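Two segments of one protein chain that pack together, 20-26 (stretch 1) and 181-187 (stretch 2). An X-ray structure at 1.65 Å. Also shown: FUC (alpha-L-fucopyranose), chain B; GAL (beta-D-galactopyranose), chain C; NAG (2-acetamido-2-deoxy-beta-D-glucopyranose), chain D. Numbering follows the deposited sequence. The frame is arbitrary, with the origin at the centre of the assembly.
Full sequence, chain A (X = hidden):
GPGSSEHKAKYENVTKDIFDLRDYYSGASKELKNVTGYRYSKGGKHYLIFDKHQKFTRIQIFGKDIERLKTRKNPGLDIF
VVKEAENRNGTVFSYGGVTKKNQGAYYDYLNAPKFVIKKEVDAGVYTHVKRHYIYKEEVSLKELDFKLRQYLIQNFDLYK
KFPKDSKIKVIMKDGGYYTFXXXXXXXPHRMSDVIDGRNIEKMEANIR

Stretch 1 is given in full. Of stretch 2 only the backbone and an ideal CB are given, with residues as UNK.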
# COMPACT_ATOMS: atom_id res chain seq x y z
N ASP A 20 2.54 -10.37 -15.38
CA ASP A 20 1.31 -9.77 -14.85
C ASP A 20 1.54 -9.16 -13.45
O ASP A 20 0.97 -8.13 -13.12
CB ASP A 20 0.16 -10.80 -14.76
CG ASP A 20 -0.18 -11.42 -16.09
OD1 ASP A 20 -0.19 -10.68 -17.11
OD2 ASP A 20 -0.46 -12.64 -16.11
N LEU A 21 2.35 -9.82 -12.66
CA LEU A 21 2.70 -9.30 -11.34
C LEU A 21 3.49 -7.99 -11.52
O LEU A 21 3.22 -6.99 -10.86
CB LEU A 21 3.53 -10.36 -10.62
CG LEU A 21 3.95 -10.17 -9.20
CD1 LEU A 21 2.73 -9.83 -8.37
CD2 LEU A 21 4.64 -11.47 -8.74
N ARG A 22 4.46 -7.98 -12.43
CA ARG A 22 5.22 -6.78 -12.71
C ARG A 22 4.33 -5.64 -13.23
O ARG A 22 4.46 -4.48 -12.82
CB ARG A 22 6.35 -7.07 -13.71
CG ARG A 22 7.28 -5.88 -13.97
CD ARG A 22 7.92 -5.89 -15.29
NE ARG A 22 8.44 -4.55 -15.61
CZ ARG A 22 7.72 -3.54 -16.13
NH1 ARG A 22 6.43 -3.66 -16.44
NH2 ARG A 22 8.33 -2.37 -16.37
N ASP A 23 3.41 -5.95 -14.12
CA ASP A 23 2.64 -4.90 -14.76
C ASP A 23 1.66 -4.30 -13.74
O ASP A 23 1.37 -3.10 -13.80
CB ASP A 23 1.94 -5.42 -16.03
CG ASP A 23 2.93 -5.74 -17.18
OD1 ASP A 23 4.16 -5.43 -17.06
OD2 ASP A 23 2.50 -6.35 -18.20
N TYR A 24 1.16 -5.12 -12.82
CA TYR A 24 0.30 -4.63 -11.71
C TYR A 24 1.01 -3.55 -10.91
O TYR A 24 0.49 -2.48 -10.70
CB TYR A 24 -0.13 -5.76 -10.77
CG TYR A 24 -0.97 -5.32 -9.60
CD1 TYR A 24 -2.32 -5.06 -9.75
CD2 TYR A 24 -0.44 -5.17 -8.36
CE1 TYR A 24 -3.10 -4.67 -8.66
CE2 TYR A 24 -1.21 -4.81 -7.28
CZ TYR A 24 -2.55 -4.54 -7.46
OH TYR A 24 -3.35 -4.18 -6.40
N TYR A 25 2.25 -3.83 -10.50
CA TYR A 25 2.98 -2.92 -9.66
C TYR A 25 3.67 -1.80 -10.38
O TYR A 25 4.23 -0.92 -9.75
CB TYR A 25 3.97 -3.70 -8.78
CG TYR A 25 3.35 -4.46 -7.64
CD1 TYR A 25 2.84 -3.78 -6.55
CD2 TYR A 25 3.18 -5.80 -7.70
CE1 TYR A 25 2.29 -4.42 -5.44
CE2 TYR A 25 2.65 -6.47 -6.58
CZ TYR A 25 2.17 -5.78 -5.48
OH TYR A 25 1.61 -6.44 -4.40
N SER A 26 3.58 -1.80 -11.72
CA SER A 26 4.13 -0.76 -12.61
C SER A 26 3.04 0.16 -13.07
O SER A 26 3.31 1.12 -13.82
CB SER A 26 4.75 -1.40 -13.86
OG SER A 26 5.79 -2.25 -13.51
N UNK A 181 5.93 -10.83 0.73
CA UNK A 181 6.59 -11.81 -0.12
C UNK A 181 6.48 -11.36 -1.57
O UNK A 181 5.37 -11.17 -2.11
CB UNK A 181 5.98 -13.20 0.07
N UNK A 182 7.62 -11.23 -2.25
CA UNK A 182 7.60 -10.63 -3.62
C UNK A 182 7.19 -11.57 -4.75
O UNK A 182 6.97 -11.09 -5.87
CB UNK A 182 8.99 -10.08 -3.95
N UNK A 183 7.03 -12.86 -4.46
CA UNK A 183 6.62 -13.79 -5.51
C UNK A 183 5.13 -13.80 -5.79
O UNK A 183 4.65 -14.58 -6.67
CB UNK A 183 7.06 -15.21 -5.14
N UNK A 184 4.38 -12.98 -5.07
CA UNK A 184 2.94 -12.84 -5.34
C UNK A 184 2.44 -11.49 -4.92
O UNK A 184 3.11 -10.77 -4.18
CB UNK A 184 2.14 -13.93 -4.62
N UNK A 185 1.24 -11.13 -5.37
CA UNK A 185 0.61 -9.90 -4.95
C UNK A 185 0.37 -9.93 -3.42
O UNK A 185 0.22 -11.01 -2.81
CB UNK A 185 -0.70 -9.69 -5.71
N UNK A 186 0.36 -8.75 -2.80
CA UNK A 186 -0.09 -8.65 -1.40
C UNK A 186 -1.48 -9.26 -1.28
O UNK A 186 -2.34 -9.01 -2.17
CB UNK A 186 -0.10 -7.20 -0.92
N UNK A 187 -1.72 -10.04 -0.22
CA UNK A 187 -3.01 -10.72 -0.06
C UNK A 187 -4.11 -9.69 0.15
O UNK A 187 -3.94 -8.78 0.94
CB UNK A 187 -2.97 -11.70 1.11
C1 FUC B . -0.81 -17.08 4.34
C2 FUC B . -0.03 -17.27 3.04
C3 FUC B . 1.40 -16.80 3.18
C4 FUC B . 2.03 -17.42 4.42
C5 FUC B . 1.15 -17.20 5.65
C6 FUC B . 1.69 -17.78 6.94
O2 FUC B . -0.65 -16.60 1.95
O3 FUC B . 2.12 -17.10 1.98
O4 FUC B . 2.11 -18.80 4.15
O5 FUC B . -0.15 -17.70 5.41
C1 GAL C . 0.68 -13.55 6.86
C2 GAL C . 1.43 -13.74 8.16
C3 GAL C . 2.61 -12.77 8.14
C4 GAL C . 3.48 -13.04 6.91
C5 GAL C . 2.65 -12.96 5.62
C6 GAL C . 3.46 -13.27 4.38
O2 GAL C . 0.53 -13.42 9.22
O3 GAL C . 3.37 -12.80 9.35
O4 GAL C . 4.03 -14.32 7.03
O5 GAL C . 1.52 -13.84 5.73
O6 GAL C . 2.69 -13.29 3.19
C1 NAG D . -4.42 -14.19 5.52
C2 NAG D . -3.37 -14.85 4.60
C3 NAG D . -2.07 -15.17 5.33
C4 NAG D . -1.58 -13.95 6.12
C5 NAG D . -2.75 -13.44 6.97
C6 NAG D . -2.49 -12.26 7.89
C7 NAG D . -4.27 -16.15 2.72
C8 NAG D . -4.74 -17.52 2.30
N2 NAG D . -3.87 -16.06 3.98
O1 NAG D . -5.58 -13.82 4.77
O3 NAG D . -1.07 -15.65 4.42
O4 NAG D . -0.49 -14.41 6.91
O5 NAG D . -3.81 -13.03 6.10
O6 NAG D . -1.84 -11.22 7.23
O7 NAG D . -4.25 -15.21 1.91

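Stretch 1 continues a helix that begins earlier in the chain, and it offers stretch 2 three side chains: Leu 21, Tyr 24 and Tyr 25. Stretch 2 opens with a type I beta turn from position 181 to position 184 and then runs on past these three without regular structure.

At position 181 the ideal CB has nothing of stretch 1 within 5.5 Å, so the helix sets no preference. The sugars supply one: hydroxyls of FUC and GAL lie beyond this CB, and a polar side chain of some length, Gln, Glu or Asn among others, could reach them. The residue is Glu 181, whose OE2 accepts hydrogen bonds from GAL O6 at 2.7 Å and from FUC O3 at 2.6 Å.

Position 182, with phi/psi of -81/-8, sits inside the turn, and its CB points sideways to the helix. Stretch 1 asks little of it, and many residues would fit. It is Leu 182, and its main contribution here is backbone: its O lies 3.7 Å from CD2 of Leu 21.

At position 183 the CB points away from stretch 1. Asn, Asp, Ser or Gly are all at home in such a turn, and a polar side chain would be at ease facing outward. The residue is Asn 183; again it is the backbone that touches the helix, its O being 3.7 Å from Leu 21 CD2.

Position 184 is extended, at -152/166, and its CB also points away, 5.4 Å from Leu 21 CD2. That direction leads toward the fucose, so a long side chain ending in a donor, Lys or Arg, would be useful. Lys 184 extends its chain with chi2 to chi4 all t, and its NZ donates to FUC O2 and FUC O3, both at 3.0 Å.

Position 185 is the centre of the contact. Its CA lies 6.7 Å from Leu 21 CA, and its ideal CB is 4.3 Å from Leu 21 CD1, 4.2 Å from Tyr 25 OH and 5.2 Å from Tyr 24 CE2. Close to the CB, aliphatic carbon suits the leucine; farther out, the ring of Tyr 24 invites a cation or a greasy chain. Leu, Met, Arg and Lys are all reasonable. It is Lys 185, which serves both needs: its CB lies 4.3 Å from Leu 21 CD1, its CE sits over the Tyr 24 face, 3.9 Å from the ring centroid in a CH-pi contact, and its NZ, 4.1 Å from that centroid, makes a cation-pi interaction.

At position 186 the backbone matters first: its N donates a hydrogen bond to Tyr 25 OH, 3.1 Å long and nearly straight at 169°. Any residue except Pro could give it. The ideal CB points sideways, 3.9 Å from Tyr 25 OH, and aliphatic and polar residues alike could fit. It is Leu 186, whose CG is already 5.4 Å from Tyr 25 OH; its share comes mainly through the backbone N.

Position 187 is out of reach of the helix but near all three sugars, where an amide or another donor would suit. Gln 187 NE2 donates to GAL O6 at 2.9 Å and FUC O2 at 3.2 Å.

Stretch 2 181-187: ELNKKLQ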
# COMPACT_ATOMS: atom_id res chain seq x y z
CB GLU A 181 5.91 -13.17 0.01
CG GLU A 181 5.90 -13.79 1.38
CD GLU A 181 5.09 -15.12 1.34
OE1 GLU A 181 5.65 -16.10 0.83
OE2 GLU A 181 3.89 -15.17 1.73
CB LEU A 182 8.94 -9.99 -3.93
CG LEU A 182 9.34 -8.90 -2.96
CD1 LEU A 182 10.69 -8.36 -3.25
CD2 LEU A 182 8.31 -7.75 -2.94
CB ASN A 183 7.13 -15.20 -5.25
CG ASN A 183 6.52 -15.87 -4.04
OD1 ASN A 183 5.68 -15.34 -3.33
ND2 ASN A 183 6.96 -17.09 -3.81
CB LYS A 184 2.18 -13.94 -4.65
CG LYS A 184 2.30 -13.97 -3.15
CD LYS A 184 1.58 -15.19 -2.60
CE LYS A 184 1.48 -15.13 -1.08
NZ LYS A 184 0.86 -16.45 -0.63
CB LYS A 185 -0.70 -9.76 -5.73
CG LYS A 185 -1.29 -8.44 -5.72
CD LYS A 185 -2.61 -8.40 -6.51
CE LYS A 185 -2.48 -8.70 -7.93
NZ LYS A 185 -3.88 -8.42 -8.56
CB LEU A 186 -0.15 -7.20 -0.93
CG LEU A 186 -0.58 -6.95 0.51
CD1 LEU A 186 0.45 -7.56 1.44
CD2 LEU A 186 -0.64 -5.44 0.78
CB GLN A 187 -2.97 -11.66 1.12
CG GLN A 187 -1.92 -12.78 1.00
CD GLN A 187 -0.62 -12.47 1.76
OE1 GLN A 187 -0.10 -11.34 1.70
NE2 GLN A 187 -0.09 -13.48 2.49
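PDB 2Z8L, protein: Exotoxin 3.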